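Local coordinates for sorting nexin-21 (Mus musculus, PDB 4YMR), which binds membranes enriched in phosphatidylinositol 3-phosphate and phosphatidylinositol 4,5-bisphosphate and may act at several stages of intracellular trafficking, at residues L12-R17 and W34-Q39; E29-W34 and V62-L67; R52-L57 and L81-D86; F92-L97 and A116-L121. All coordinates share one frame; numbering follows the deposited sequence.

Interaction 1 (L12-R17 and W34-Q39); sequences LPELRR and WANAWQ
Helices 12-24 and 27-43 form the first antiparallel hairpin of the PXB/TPR domain, the helix-turn-helix arrangement on which tetratricopeptide repeats are built. The short axes of 12-17 and 34-39 run 153° apart and approach to 9.3 Å. L15 carries the apolar half. Its CG is anti to the carbonyl carbon, beside the backbone N, and of its two methyls CD2 makes both contacts with the other helix. It meets A37 CB at 3.7 Å, in the direction in which the A37 methyl itself points. The same CD2 also approaches W34 CZ3 at 3.7 Å, obliquely to the indole, and the leucine and tryptophan side chains cross at about a right angle. W34 leaves its backbone pointing away from 12-17, but a first torsion of -66° folds the indole back, bringing its six-membered ring beside L15. The indole is held at its polar end too, since NE1 is hydrogen-bonded to T22 OG1 on the same helix as L15. L138 of the second subunit packs on W34 and L143 of that subunit on L15, so the other chain of the domain-swapped pair packs against this side of the hairpin. E14 closes the more solvent-accessible margin: its CG is anti to the backbone N, and the extended chain crosses N36 obliquely, with carboxylate and amide planes 45° apart. This is contact rather than hydrogen bonding, E14 OE2 resting 3.5 Å from N36 CB.

Interaction 2 (E29-W34 and V62-L67); sequences EALALW and VCHQEL
L31, C63 and H64 supply most of the surface that 29-34 and 62-67 hide from each other, and L31 the largest share. L31 sets its CG anti to the backbone N (chi1 179°), which sends both methyls against H64. CD1 lies over one face of the imidazole, 3.6 Å from the centroid of the H64 ring and 22° off its normal, a CH-pi contact displaced toward NE2. CD2 of L31 follows at 3.6 Å from H64 NE2. C63 lies beside this pair: its CB touches L31 CD1 at 3.9 Å, while its sulfur points at the other helix and meets A30 CB at 3.7 Å. SG also comes to the edge of the W34 indole, near the ring plane, 3.8 Å from W34 CD1, a cysteine sulfur-aromatic contact. An alanine in place of H64 removes the imidazole face under L31 CD1 and would probably loosen the packing of L31 and the contacts made to helix 70-85. At the end of the segment L67 CD1 adds a looser contact, 4.1 Å from L31 CD2. The two helices are antiparallel neighbours in the TPR-like helical array. A30 and W34 also touch helix 12-24, and H64 packs on E72, A73 and C76 of helix 70-85, so the contact lies in the middle of a run of four consecutive helices.

Interaction 3 (R52-L57 and L81-D86); sequences RPLLTL and LQLLGD
The R52 carbonyl is the flat group with a defined approach here: the T56 hydroxyl donates to R52 O from above the carbonyl plane, OG1 to O 2.6 Å and 27° out of that plane, while T56 N gives the same oxygen a second hydrogen bond. The same hydroxyl is also hydrogen-bonded to Q41 NE2. Across to 81-86, by contrast, everything is aliphatic. Helices 52-66 and 70-85 pack antiparallel, 158° apart along these segments, as successive helices of the tetratricopeptide-repeat-like array. The puckered ring of P53 offers CB to L83 CD1 at 4.1 Å. L57 CD1 reaches the same L83 methyl, also at 4.1 Å, the two leucines crossing at about a right angle, so that L83 CD1 sits between a proline and a leucine one helical turn apart. All four leucines involved hold CG anti to the carbonyl carbon, and their methyls meet between axes 10.7 Å apart. H90 of the second subunit packs on both L54 and L84, and W38 of helix 27-43 packs on L57. The tightest of these contacts is between methyl tips, where the obliquely crossing side chains bring L54 CD1 to 3.5 Å from L84 CD2.

Interaction 4 (F92-L97 and A116-L121); sequences FLAPFL and AQLQAL
A first torsion of -176° places Q117 CG anti to its backbone N, and the extended chain beyond it is laid across the methyl end of L97. L97 comes to meet it with CG anti to the carbonyl carbon (chi1 -72°), and the two side chains cross at about a right angle. L97 CD1 touches the aliphatic part of the glutamine, 3.6 Å from Q117 CG, and its other methyl, CD2, lies 4.0 Å from Q117 CD. The amide end carries on to L93, whose CD1 is 3.9 Å from Q117 NE2; these are van der Waals contacts with a polar group, not hydrogen bonds. A serine in place of Q117 lacks the carbon chain that spans L97 and L93 and would probably leave their methyls less well packed. Deeper in the interface, L118 also has CG anti to its backbone N and directs CD1 between A94 and L97, 4.2 Å from A94 CB and 4.3 Å from L97 CB. One turn on, the methyls of L121 and L93 meet, CD2 of each 3.8 Å from the other. The result is a leucine-rich antiparallel helical pair of the PXB/TPR domain, helices 93-106 and 112-122, 144° apart along these segments. P131, in the connection that follows helix 112-122, touches both A94 and L118, and T127 touches A94 and L121. Helix 134-140 covers another side of helix 93-106 through P95 and F96, while L81 from helix 70-85 of the second subunit packs on L93 and L97, joining this helical pair to the other chain's array.

Interactions 1 and 3 are the more buried contacts, 2 and 4 only partly so. Interactions 1 and 2 share W34 and helix 27-43, while 2 and 3 share helix 52-66, so these three tie helices 12-24 through 70-85 into one continuous stack. Interaction 4 stands apart, about 38 Å from interaction 2 between centres and on the opposite side of the chain's centre. All four are antiparallel and lack hydrogen bonds between segments, yet they differ in character: interactions 1 and 2 use aromatic rings, 3 is purely aliphatic, and 4 lays an amide over leucines. Each also meets the second subunit, as suits a domain-swapped assembly.

Interaction 1 (L12-R17 and W34-Q39)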
loop_
_atom_site.group_PDB
_atom_site.type_symbol
_atom_site.label_atom_id
_atom_site.label_comp_id
_atom_site.label_asym_id
_atom_site.label_seq_id
_atom_site.Cartn_x
_atom_site.Cartn_y
_atom_site.Cartn_z
ATOM N N LEU A 12 4.476 1.264 12.876
ATOM C CA LEU A 12 5.653 1.706 12.113
ATOM C C LEU A 12 6.990 1.854 12.872
ATOM O O LEU A 12 8.038 1.573 12.300
ATOM C CB LEU A 12 5.358 2.971 11.296
ATOM C CG LEU A 12 4.661 2.758 9.944
ATOM C CD1 LEU A 12 3.144 2.709 10.109
ATOM C CD2 LEU A 12 5.065 3.827 8.936
ATOM N N PRO A 13 6.974 2.318 14.138
ATOM C CA PRO A 13 8.242 2.267 14.883
ATOM C C PRO A 13 8.832 0.855 14.997
ATOM O O PRO A 13 10.056 0.700 14.992
ATOM C CB PRO A 13 7.850 2.785 16.268
ATOM C CG PRO A 13 6.730 3.719 16.002
ATOM C CD PRO A 13 5.954 3.111 14.853
ATOM N N GLU A 14 7.964 -0.151 15.091
ATOM C CA GLU A 14 8.390 -1.542 15.231
ATOM C C GLU A 14 8.945 -2.070 13.905
ATOM O O GLU A 14 9.994 -2.712 13.875
ATOM C CB GLU A 14 7.224 -2.410 15.734
ATOM C CG GLU A 14 7.632 -3.660 16.515
ATOM C CD GLU A 14 6.510 -4.213 17.401
ATOM O OE1 GLU A 14 5.422 -3.592 17.446
ATOM O OE2 GLU A 14 6.722 -5.267 18.054
ATOM N N LEU A 15 8.241 -1.782 12.812
ATOM C CA LEU A 15 8.703 -2.148 11.474
ATOM C C LEU A 15 10.053 -1.517 11.157
ATOM O O LEU A 15 10.925 -2.168 10.583
ATOM C CB LEU A 15 7.692 -1.707 10.419
ATOM C CG LEU A 15 6.301 -2.321 10.468
ATOM C CD1 LEU A 15 5.487 -1.793 9.299
ATOM C CD2 LEU A 15 6.377 -3.850 10.447
ATOM N N ARG A 16 10.193 -0.240 11.515
ATOM C CA ARG A 16 11.448 0.502 11.405
ATOM C C ARG A 16 12.602 -0.245 12.071
ATOM O O ARG A 16 13.617 -0.520 11.438
ATOM C CB ARG A 16 11.306 1.903 12.033
ATOM C CG ARG A 16 10.793 2.998 11.088
ATOM C CD ARG A 16 10.398 4.284 11.841
ATOM N NE ARG A 16 9.162 4.864 11.311
ATOM C CZ ARG A 16 8.279 5.562 12.023
ATOM N NH1 ARG A 16 8.484 5.792 13.314
ATOM N NH2 ARG A 16 7.186 6.031 11.436
ATOM N N ARG A 17 12.442 -0.561 13.354
ATOM C CA ARG A 17 13.460 -1.302 14.092
ATOM C C ARG A 17 13.659 -2.714 13.512
ATOM O O ARG A 17 14.794 -3.135 13.299
ATOM C CB ARG A 17 13.163 -1.333 15.604
ATOM C CG ARG A 17 14.223 -2.073 16.440
ATOM C CD ARG A 17 14.918 -1.175 17.473
ATOM N NE ARG A 17 15.792 -1.938 18.372
ATOM C CZ ARG A 17 17.115 -2.041 18.245
ATOM N NH1 ARG A 17 17.742 -1.423 17.254
ATOM N NH2 ARG A 17 17.815 -2.764 19.113
ATOM N N TRP A 34 8.960 -8.245 13.816
ATOM C CA TRP A 34 8.065 -8.498 12.694
ATOM C C TRP A 34 6.795 -9.256 13.132
ATOM O O TRP A 34 5.703 -8.996 12.630
ATOM C CB TRP A 34 8.756 -9.329 11.600
ATOM C CG TRP A 34 9.917 -8.712 10.835
ATOM C CD1 TRP A 34 11.198 -9.193 10.778
ATOM C CD2 TRP A 34 9.893 -7.544 10.002
ATOM N NE1 TRP A 34 11.971 -8.400 9.972
ATOM C CE2 TRP A 34 11.200 -7.376 9.474
ATOM C CE3 TRP A 34 8.897 -6.623 9.636
ATOM C CZ2 TRP A 34 11.542 -6.333 8.612
ATOM C CZ3 TRP A 34 9.236 -5.582 8.778
ATOM C CH2 TRP A 34 10.552 -5.444 8.280
ATOM N N ALA A 35 6.963 -10.206 14.048
ATOM C CA ALA A 35 5.912 -11.149 14.423
ATOM C C ALA A 35 4.795 -10.476 15.214
ATOM O O ALA A 35 3.620 -10.736 14.980
ATOM C CB ALA A 35 6.498 -12.309 15.223
ATOM N N ASN A 36 5.173 -9.619 16.157
ATOM C CA ASN A 36 4.211 -8.809 16.892
ATOM C C ASN A 36 3.537 -7.731 16.033
ATOM O O ASN A 36 2.334 -7.518 16.148
ATOM C CB ASN A 36 4.872 -8.210 18.132
ATOM C CG ASN A 36 5.305 -9.277 19.122
ATOM O OD1 ASN A 36 4.580 -10.250 19.368
ATOM N ND2 ASN A 36 6.496 -9.112 19.684
ATOM N N ALA A 37 4.307 -7.067 15.171
ATOM C CA ALA A 37 3.740 -6.142 14.195
ATOM C C ALA A 37 2.715 -6.837 13.298
ATOM O O ALA A 37 1.677 -6.264 12.982
ATOM C CB ALA A 37 4.837 -5.510 13.353
ATOM N N TRP A 38 3.011 -8.065 12.882
ATOM C CA TRP A 38 2.046 -8.872 12.135
ATOM C C TRP A 38 0.737 -9.097 12.910
ATOM O O TRP A 38 -0.348 -8.880 12.382
ATOM C CB TRP A 38 2.639 -10.218 11.711
ATOM C CG TRP A 38 1.632 -11.044 10.983
ATOM C CD1 TRP A 38 0.987 -12.154 11.452
ATOM C CD2 TRP A 38 1.092 -10.784 9.681
ATOM N NE1 TRP A 38 0.109 -12.620 10.508
ATOM C CE2 TRP A 38 0.151 -11.795 9.407
ATOM C CE3 TRP A 38 1.322 -9.802 8.705
ATOM C CZ2 TRP A 38 -0.553 -11.857 8.212
ATOM C CZ3 TRP A 38 0.628 -9.865 7.517
ATOM C CH2 TRP A 38 -0.303 -10.879 7.283
ATOM N N GLN A 39 0.858 -9.540 14.157
ATOM C CA GLN A 39 -0.277 -9.701 15.071
ATOM C C GLN A 39 -1.113 -8.420 15.254
ATOM O O GLN A 39 -2.344 -8.465 15.174
ATOM C CB GLN A 39 0.214 -10.209 16.436
ATOM C CG GLN A 39 -0.826 -10.170 17.558
ATOM C CD GLN A 39 -1.851 -11.277 17.442
ATOM O OE1 GLN A 39 -1.605 -12.291 16.793
ATOM N NE2 GLN A 39 -3.006 -11.090 18.074
#

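Interaction 2 (E29-W34 and V62-L67)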
loop_
_atom_site.group_PDB
_atom_site.type_symbol
_atom_site.label_atom_id
_atom_site.label_comp_id
_atom_site.label_asym_id
_atom_site.label_seq_id
_atom_site.Cartn_x
_atom_site.Cartn_y
_atom_site.Cartn_z
ATOM N N GLU A 29 16.641 -11.519 16.602
ATOM C CA GLU A 29 16.117 -10.301 17.236
ATOM C C GLU A 29 15.002 -9.696 16.383
ATOM O O GLU A 29 13.959 -9.302 16.898
ATOM C CB GLU A 29 17.236 -9.268 17.468
ATOM C CG GLU A 29 17.037 -8.366 18.701
ATOM C CD GLU A 29 18.211 -7.408 18.955
ATOM O OE1 GLU A 29 19.362 -7.726 18.563
ATOM O OE2 GLU A 29 17.976 -6.329 19.548
ATOM N N ALA A 30 15.229 -9.640 15.070
ATOM C CA ALA A 30 14.266 -9.065 14.124
ATOM C C ALA A 30 12.941 -9.826 14.086
ATOM O O ALA A 30 11.883 -9.214 13.982
ATOM C CB ALA A 30 14.867 -8.987 12.727
ATOM N N LEU A 31 13.008 -11.157 14.182
ATOM C CA LEU A 31 11.831 -12.006 13.988
ATOM C C LEU A 31 10.665 -11.662 14.919
ATOM O O LEU A 31 9.538 -11.471 14.463
ATOM C CB LEU A 31 12.192 -13.486 14.112
ATOM C CG LEU A 31 11.040 -14.487 13.943
ATOM C CD1 LEU A 31 10.542 -14.500 12.514
ATOM C CD2 LEU A 31 11.458 -15.888 14.396
ATOM N N ALA A 32 10.951 -11.582 16.216
ATOM C CA ALA A 32 9.959 -11.234 17.223
ATOM C C ALA A 32 9.251 -9.905 16.907
ATOM O O ALA A 32 8.029 -9.798 17.026
ATOM C CB ALA A 32 10.600 -11.203 18.609
ATOM N N LEU A 33 10.022 -8.904 16.487
ATOM C CA LEU A 33 9.471 -7.596 16.126
ATOM C C LEU A 33 8.516 -7.650 14.921
ATOM O O LEU A 33 7.393 -7.145 14.994
ATOM C CB LEU A 33 10.598 -6.588 15.877
ATOM C CG LEU A 33 11.473 -6.313 17.099
ATOM C CD1 LEU A 33 12.476 -5.204 16.817
ATOM C CD2 LEU A 33 10.595 -5.969 18.294
ATOM N N TRP A 34 8.960 -8.245 13.816
ATOM C CA TRP A 34 8.065 -8.498 12.694
ATOM C C TRP A 34 6.795 -9.256 13.132
ATOM O O TRP A 34 5.703 -8.996 12.630
ATOM C CB TRP A 34 8.756 -9.329 11.600
ATOM C CG TRP A 34 9.917 -8.712 10.835
ATOM C CD1 TRP A 34 11.198 -9.193 10.778
ATOM C CD2 TRP A 34 9.893 -7.544 10.002
ATOM N NE1 TRP A 34 11.971 -8.400 9.972
ATOM C CE2 TRP A 34 11.200 -7.376 9.474
ATOM C CE3 TRP A 34 8.897 -6.623 9.636
ATOM C CZ2 TRP A 34 11.542 -6.333 8.612
ATOM C CZ3 TRP A 34 9.236 -5.582 8.778
ATOM C CH2 TRP A 34 10.552 -5.444 8.280
ATOM N N VAL A 62 12.067 -13.835 5.344
ATOM C CA VAL A 62 13.520 -13.698 5.358
ATOM C C VAL A 62 14.157 -14.200 6.641
ATOM O O VAL A 62 15.133 -14.970 6.607
ATOM C CB VAL A 62 13.949 -12.236 5.064
ATOM C CG1 VAL A 62 15.423 -12.039 5.333
ATOM C CG2 VAL A 62 13.646 -11.908 3.620
ATOM N N CYS A 63 13.584 -13.781 7.768
ATOM C CA CYS A 63 14.120 -14.150 9.059
ATOM C C CYS A 63 13.940 -15.645 9.297
ATOM O O CYS A 63 14.868 -16.316 9.742
ATOM C CB CYS A 63 13.510 -13.316 10.195
ATOM S SG CYS A 63 14.025 -11.590 10.205
ATOM N N HIS A 64 12.762 -16.172 8.994
ATOM C CA HIS A 64 12.578 -17.612 9.107
ATOM C C HIS A 64 13.583 -18.381 8.236
ATOM O O HIS A 64 14.179 -19.339 8.705
ATOM C CB HIS A 64 11.125 -18.017 8.865
ATOM C CG HIS A 64 10.237 -17.756 10.044
ATOM N ND1 HIS A 64 8.974 -17.211 9.920
ATOM C CD2 HIS A 64 10.434 -17.956 11.369
ATOM C CE1 HIS A 64 8.427 -17.098 11.125
ATOM N NE2 HIS A 64 9.296 -17.537 12.019
ATOM N N GLN A 65 13.812 -17.945 6.999
ATOM C CA GLN A 65 14.770 -18.650 6.140
ATOM C C GLN A 65 16.186 -18.631 6.673
ATOM O O GLN A 65 16.906 -19.619 6.573
ATOM C CB GLN A 65 14.789 -18.046 4.751
ATOM C CG GLN A 65 13.704 -18.553 3.856
ATOM C CD GLN A 65 13.784 -17.940 2.490
ATOM O OE1 GLN A 65 14.562 -18.384 1.643
ATOM N NE2 GLN A 65 12.998 -16.899 2.270
ATOM N N GLU A 66 16.584 -17.485 7.216
ATOM C CA GLU A 66 17.908 -17.335 7.803
ATOM C C GLU A 66 18.113 -18.175 9.064
ATOM O O GLU A 66 19.272 -18.427 9.452
ATOM C CB GLU A 66 18.233 -15.860 8.093
ATOM C CG GLU A 66 18.212 -14.955 6.840
ATOM C CD GLU A 66 19.366 -15.200 5.851
ATOM O OE1 GLU A 66 20.235 -16.055 6.108
ATOM O OE2 GLU A 66 19.407 -14.522 4.801
ATOM N N LEU A 67 17.018 -18.669 9.653
ATOM C CA LEU A 67 17.058 -19.219 11.019
ATOM C C LEU A 67 16.962 -20.745 11.369
ATOM O O LEU A 67 16.929 -21.069 12.561
ATOM C CB LEU A 67 16.033 -18.492 11.899
ATOM C CG LEU A 67 16.438 -17.091 12.357
ATOM C CD1 LEU A 67 15.268 -16.478 13.123
ATOM C CD2 LEU A 67 17.713 -17.118 13.196
#

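Interaction 3 (R52-L57 and L81-D86)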
loop_
_atom_site.group_PDB
_atom_site.type_symbol
_atom_site.label_atom_id
_atom_site.label_comp_id
_atom_site.label_asym_id
_atom_site.label_seq_id
_atom_site.Cartn_x
_atom_site.Cartn_y
_atom_site.Cartn_z
ATOM N N ARG A 52 2.164 -2.706 3.746
ATOM C CA ARG A 52 2.668 -2.911 5.094
ATOM C C ARG A 52 2.532 -4.367 5.571
ATOM O O ARG A 52 3.465 -4.901 6.191
ATOM C CB ARG A 52 2.004 -1.950 6.088
ATOM C CG ARG A 52 2.920 -0.849 6.550
ATOM C CD ARG A 52 2.318 -0.065 7.704
ATOM N NE ARG A 52 1.338 0.924 7.259
ATOM C CZ ARG A 52 1.644 2.153 6.853
ATOM N NH1 ARG A 52 2.910 2.548 6.824
ATOM N NH2 ARG A 52 0.687 2.988 6.466
ATOM N N PRO A 53 1.369 -5.010 5.307
ATOM C CA PRO A 53 1.306 -6.445 5.598
ATOM C C PRO A 53 2.337 -7.230 4.795
ATOM O O PRO A 53 3.060 -8.036 5.357
ATOM C CB PRO A 53 -0.119 -6.818 5.182
ATOM C CG PRO A 53 -0.874 -5.585 5.397
ATOM C CD PRO A 53 0.037 -4.484 4.965
ATOM N N LEU A 54 2.417 -6.957 3.501
ATOM C CA LEU A 54 3.385 -7.597 2.635
ATOM C C LEU A 54 4.829 -7.377 3.080
ATOM O O LEU A 54 5.640 -8.303 3.024
ATOM C CB LEU A 54 3.166 -7.152 1.183
ATOM C CG LEU A 54 1.878 -7.721 0.577
ATOM C CD1 LEU A 54 1.668 -7.162 -0.821
ATOM C CD2 LEU A 54 1.950 -9.238 0.527
ATOM N N LEU A 55 5.145 -6.160 3.523
ATOM C CA LEU A 55 6.478 -5.869 4.046
ATOM C C LEU A 55 6.764 -6.695 5.307
ATOM O O LEU A 55 7.866 -7.212 5.501
ATOM C CB LEU A 55 6.644 -4.382 4.358
ATOM C CG LEU A 55 8.079 -4.030 4.757
ATOM C CD1 LEU A 55 8.873 -3.669 3.516
ATOM C CD2 LEU A 55 8.116 -2.908 5.756
ATOM N N THR A 56 5.754 -6.799 6.165
ATOM C CA THR A 56 5.839 -7.605 7.361
ATOM C C THR A 56 6.105 -9.076 7.049
ATOM O O THR A 56 6.992 -9.690 7.633
ATOM C CB THR A 56 4.546 -7.501 8.163
ATOM O OG1 THR A 56 4.226 -6.122 8.361
ATOM C CG2 THR A 56 4.695 -8.204 9.491
ATOM N N LEU A 57 5.323 -9.634 6.136
ATOM C CA LEU A 57 5.499 -11.021 5.713
ATOM C C LEU A 57 6.850 -11.243 5.033
ATOM O O LEU A 57 7.478 -12.302 5.168
ATOM C CB LEU A 57 4.369 -11.419 4.776
ATOM C CG LEU A 57 3.008 -11.573 5.438
ATOM C CD1 LEU A 57 1.914 -11.634 4.386
ATOM C CD2 LEU A 57 2.994 -12.810 6.295
ATOM N N LEU A 81 0.972 -14.466 -1.057
ATOM C CA LEU A 81 0.437 -14.735 -2.387
ATOM C C LEU A 81 -1.087 -14.709 -2.390
ATOM O O LEU A 81 -1.690 -14.265 -3.360
ATOM C CB LEU A 81 0.996 -16.051 -2.936
ATOM C CG LEU A 81 2.503 -15.994 -3.209
ATOM C CD1 LEU A 81 3.074 -17.360 -3.530
ATOM C CD2 LEU A 81 2.766 -15.009 -4.341
ATOM N N GLN A 82 -1.702 -15.175 -1.301
ATOM C CA GLN A 82 -3.139 -14.985 -1.096
ATOM C C GLN A 82 -3.525 -13.515 -1.107
ATOM O O GLN A 82 -4.390 -13.106 -1.880
ATOM C CB GLN A 82 -3.594 -15.607 0.217
ATOM C CG GLN A 82 -3.604 -17.104 0.247
ATOM C CD GLN A 82 -3.911 -17.629 1.629
ATOM O OE1 GLN A 82 -4.418 -16.887 2.483
ATOM N NE2 GLN A 82 -3.596 -18.919 1.870
ATOM N N LEU A 83 -2.902 -12.720 -0.242
ATOM C CA LEU A 83 -3.177 -11.282 -0.245
ATOM C C LEU A 83 -2.996 -10.678 -1.647
ATOM O O LEU A 83 -3.860 -9.953 -2.124
ATOM C CB LEU A 83 -2.316 -10.539 0.787
ATOM C CG LEU A 83 -2.585 -10.814 2.268
ATOM C CD1 LEU A 83 -1.605 -10.042 3.146
ATOM C CD2 LEU A 83 -4.015 -10.479 2.645
ATOM N N LEU A 84 -1.879 -11.000 -2.304
ATOM C CA LEU A 84 -1.590 -10.493 -3.647
ATOM C C LEU A 84 -2.607 -10.968 -4.684
ATOM O O LEU A 84 -2.908 -10.263 -5.636
ATOM C CB LEU A 84 -0.176 -10.886 -4.096
ATOM C CG LEU A 84 0.959 -10.140 -3.401
ATOM C CD1 LEU A 84 2.296 -10.867 -3.575
ATOM C CD2 LEU A 84 1.028 -8.712 -3.923
ATOM N N GLY A 85 -3.144 -12.158 -4.492
ATOM C CA GLY A 85 -4.119 -12.685 -5.422
ATOM C C GLY A 85 -5.527 -12.184 -5.177
ATOM O O GLY A 85 -6.339 -12.188 -6.093
ATOM N N ASP A 86 -5.833 -11.758 -3.954
ATOM C CA ASP A 86 -7.190 -11.307 -3.643
ATOM C C ASP A 86 -7.535 -9.976 -4.321
ATOM O O ASP A 86 -6.659 -9.150 -4.597
ATOM C CB ASP A 86 -7.430 -11.260 -2.125
ATOM C CG ASP A 86 -7.445 -12.666 -1.476
ATOM O OD1 ASP A 86 -7.682 -13.669 -2.187
ATOM O OD2 ASP A 86 -7.216 -12.763 -0.246
#

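Interaction 4 (F92-L97 and A116-L121)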
loop_
_atom_site.group_PDB
_atom_site.type_symbol
_atom_site.label_atom_id
_atom_site.label_comp_id
_atom_site.label_asym_id
_atom_site.label_seq_id
_atom_site.Cartn_x
_atom_site.Cartn_y
_atom_site.Cartn_z
ATOM N N PHE A 92 -7.925 3.773 -0.464
ATOM C CA PHE A 92 -8.136 5.072 -1.102
ATOM C C PHE A 92 -8.882 5.060 -2.448
ATOM O O PHE A 92 -9.166 6.121 -2.989
ATOM C CB PHE A 92 -6.807 5.808 -1.256
ATOM C CG PHE A 92 -6.496 6.720 -0.112
ATOM C CD1 PHE A 92 -7.412 7.685 0.284
ATOM C CD2 PHE A 92 -5.302 6.601 0.586
ATOM C CE1 PHE A 92 -7.139 8.532 1.344
ATOM C CE2 PHE A 92 -5.016 7.440 1.651
ATOM C CZ PHE A 92 -5.937 8.409 2.031
ATOM N N LEU A 93 -9.206 3.890 -2.991
ATOM C CA LEU A 93 -9.864 3.844 -4.297
ATOM C C LEU A 93 -11.331 4.271 -4.225
ATOM O O LEU A 93 -11.821 5.042 -5.070
ATOM C CB LEU A 93 -9.706 2.470 -4.973
ATOM C CG LEU A 93 -10.557 2.335 -6.244
ATOM C CD1 LEU A 93 -10.067 3.289 -7.344
ATOM C CD2 LEU A 93 -10.642 0.905 -6.773
ATOM N N ALA A 94 -12.034 3.767 -3.221
ATOM C CA ALA A 94 -13.424 4.172 -3.016
ATOM C C ALA A 94 -13.582 5.671 -2.662
ATOM O O ALA A 94 -14.443 6.330 -3.222
ATOM C CB ALA A 94 -14.133 3.267 -1.996
ATOM N N PRO A 95 -12.757 6.207 -1.732
ATOM C CA PRO A 95 -12.839 7.630 -1.375
ATOM C C PRO A 95 -12.544 8.576 -2.535
ATOM O O PRO A 95 -13.147 9.656 -2.620
ATOM C CB PRO A 95 -11.764 7.780 -0.297
ATOM C CG PRO A 95 -11.639 6.449 0.298
ATOM C CD PRO A 95 -11.893 5.479 -0.788
ATOM N N PHE A 96 -11.623 8.183 -3.408
ATOM C CA PHE A 96 -11.347 8.961 -4.613
ATOM C C PHE A 96 -12.442 8.874 -5.686
ATOM O O PHE A 96 -12.811 9.896 -6.274
ATOM C CB PHE A 96 -9.949 8.671 -5.179
ATOM C CG PHE A 96 -8.859 9.471 -4.520
ATOM C CD1 PHE A 96 -8.788 10.854 -4.690
ATOM C CD2 PHE A 96 -7.914 8.851 -3.730
ATOM C CE1 PHE A 96 -7.784 11.592 -4.071
ATOM C CE2 PHE A 96 -6.922 9.576 -3.110
ATOM C CZ PHE A 96 -6.855 10.949 -3.278
ATOM N N LEU A 97 -12.970 7.677 -5.933
ATOM C CA LEU A 97 -14.111 7.557 -6.833
ATOM C C LEU A 97 -15.220 8.497 -6.387
ATOM O O LEU A 97 -15.735 9.265 -7.188
ATOM C CB LEU A 97 -14.603 6.105 -6.966
ATOM C CG LEU A 97 -13.675 5.177 -7.772
ATOM C CD1 LEU A 97 -14.172 3.747 -7.810
ATOM C CD2 LEU A 97 -13.439 5.680 -9.205
ATOM N N ALA A 116 -20.155 4.047 -12.233
ATOM C CA ALA A 116 -20.279 2.631 -12.550
ATOM C C ALA A 116 -19.215 1.799 -11.861
ATOM O O ALA A 116 -19.446 0.636 -11.536
ATOM C CB ALA A 116 -20.223 2.412 -14.050
ATOM N N GLN A 117 -18.057 2.402 -11.620
ATOM C CA GLN A 117 -16.965 1.691 -10.965
ATOM C C GLN A 117 -17.199 1.598 -9.465
ATOM O O GLN A 117 -16.871 0.590 -8.847
ATOM C CB GLN A 117 -15.620 2.360 -11.258
ATOM C CG GLN A 117 -14.424 1.609 -10.671
ATOM C CD GLN A 117 -13.084 2.193 -11.102
ATOM O OE1 GLN A 117 -13.010 3.006 -12.033
ATOM N NE2 GLN A 117 -12.018 1.779 -10.424
ATOM N N LEU A 118 -17.761 2.657 -8.887
ATOM C CA LEU A 118 -18.138 2.660 -7.472
ATOM C C LEU A 118 -19.369 1.774 -7.196
ATOM O O LEU A 118 -19.548 1.297 -6.088
ATOM C CB LEU A 118 -18.369 4.092 -6.957
ATOM C CG LEU A 118 -18.589 4.248 -5.443
ATOM C CD1 LEU A 118 -17.355 3.810 -4.666
ATOM C CD2 LEU A 118 -18.986 5.664 -5.056
ATOM N N GLN A 119 -20.209 1.550 -8.202
ATOM C CA GLN A 119 -21.373 0.687 -8.022
ATOM C C GLN A 119 -21.070 -0.766 -8.369
ATOM O O GLN A 119 -21.971 -1.603 -8.392
ATOM C CB GLN A 119 -22.546 1.168 -8.861
ATOM C CG GLN A 119 -23.003 2.554 -8.525
ATOM C CD GLN A 119 -23.903 3.095 -9.589
ATOM O OE1 GLN A 119 -24.298 2.366 -10.498
ATOM N NE2 GLN A 119 -24.232 4.383 -9.499
ATOM N N ALA A 120 -19.809 -1.060 -8.657
ATOM C CA ALA A 120 -19.391 -2.427 -8.909
ATOM C C ALA A 120 -18.595 -2.906 -7.716
ATOM O O ALA A 120 -18.652 -4.082 -7.354
ATOM C CB ALA A 120 -18.560 -2.510 -10.176
ATOM N N LEU A 121 -17.856 -1.983 -7.106
ATOM C CA LEU A 121 -17.189 -2.231 -5.828
ATOM C C LEU A 121 -18.220 -2.432 -4.719
ATOM O O LEU A 121 -17.948 -3.088 -3.710
ATOM C CB LEU A 121 -16.283 -1.053 -5.461
ATOM C CG LEU A 121 -14.808 -1.067 -5.847
ATOM C CD1 LEU A 121 -14.648 -1.229 -7.340
ATOM C CD2 LEU A 121 -14.151 0.216 -5.381
#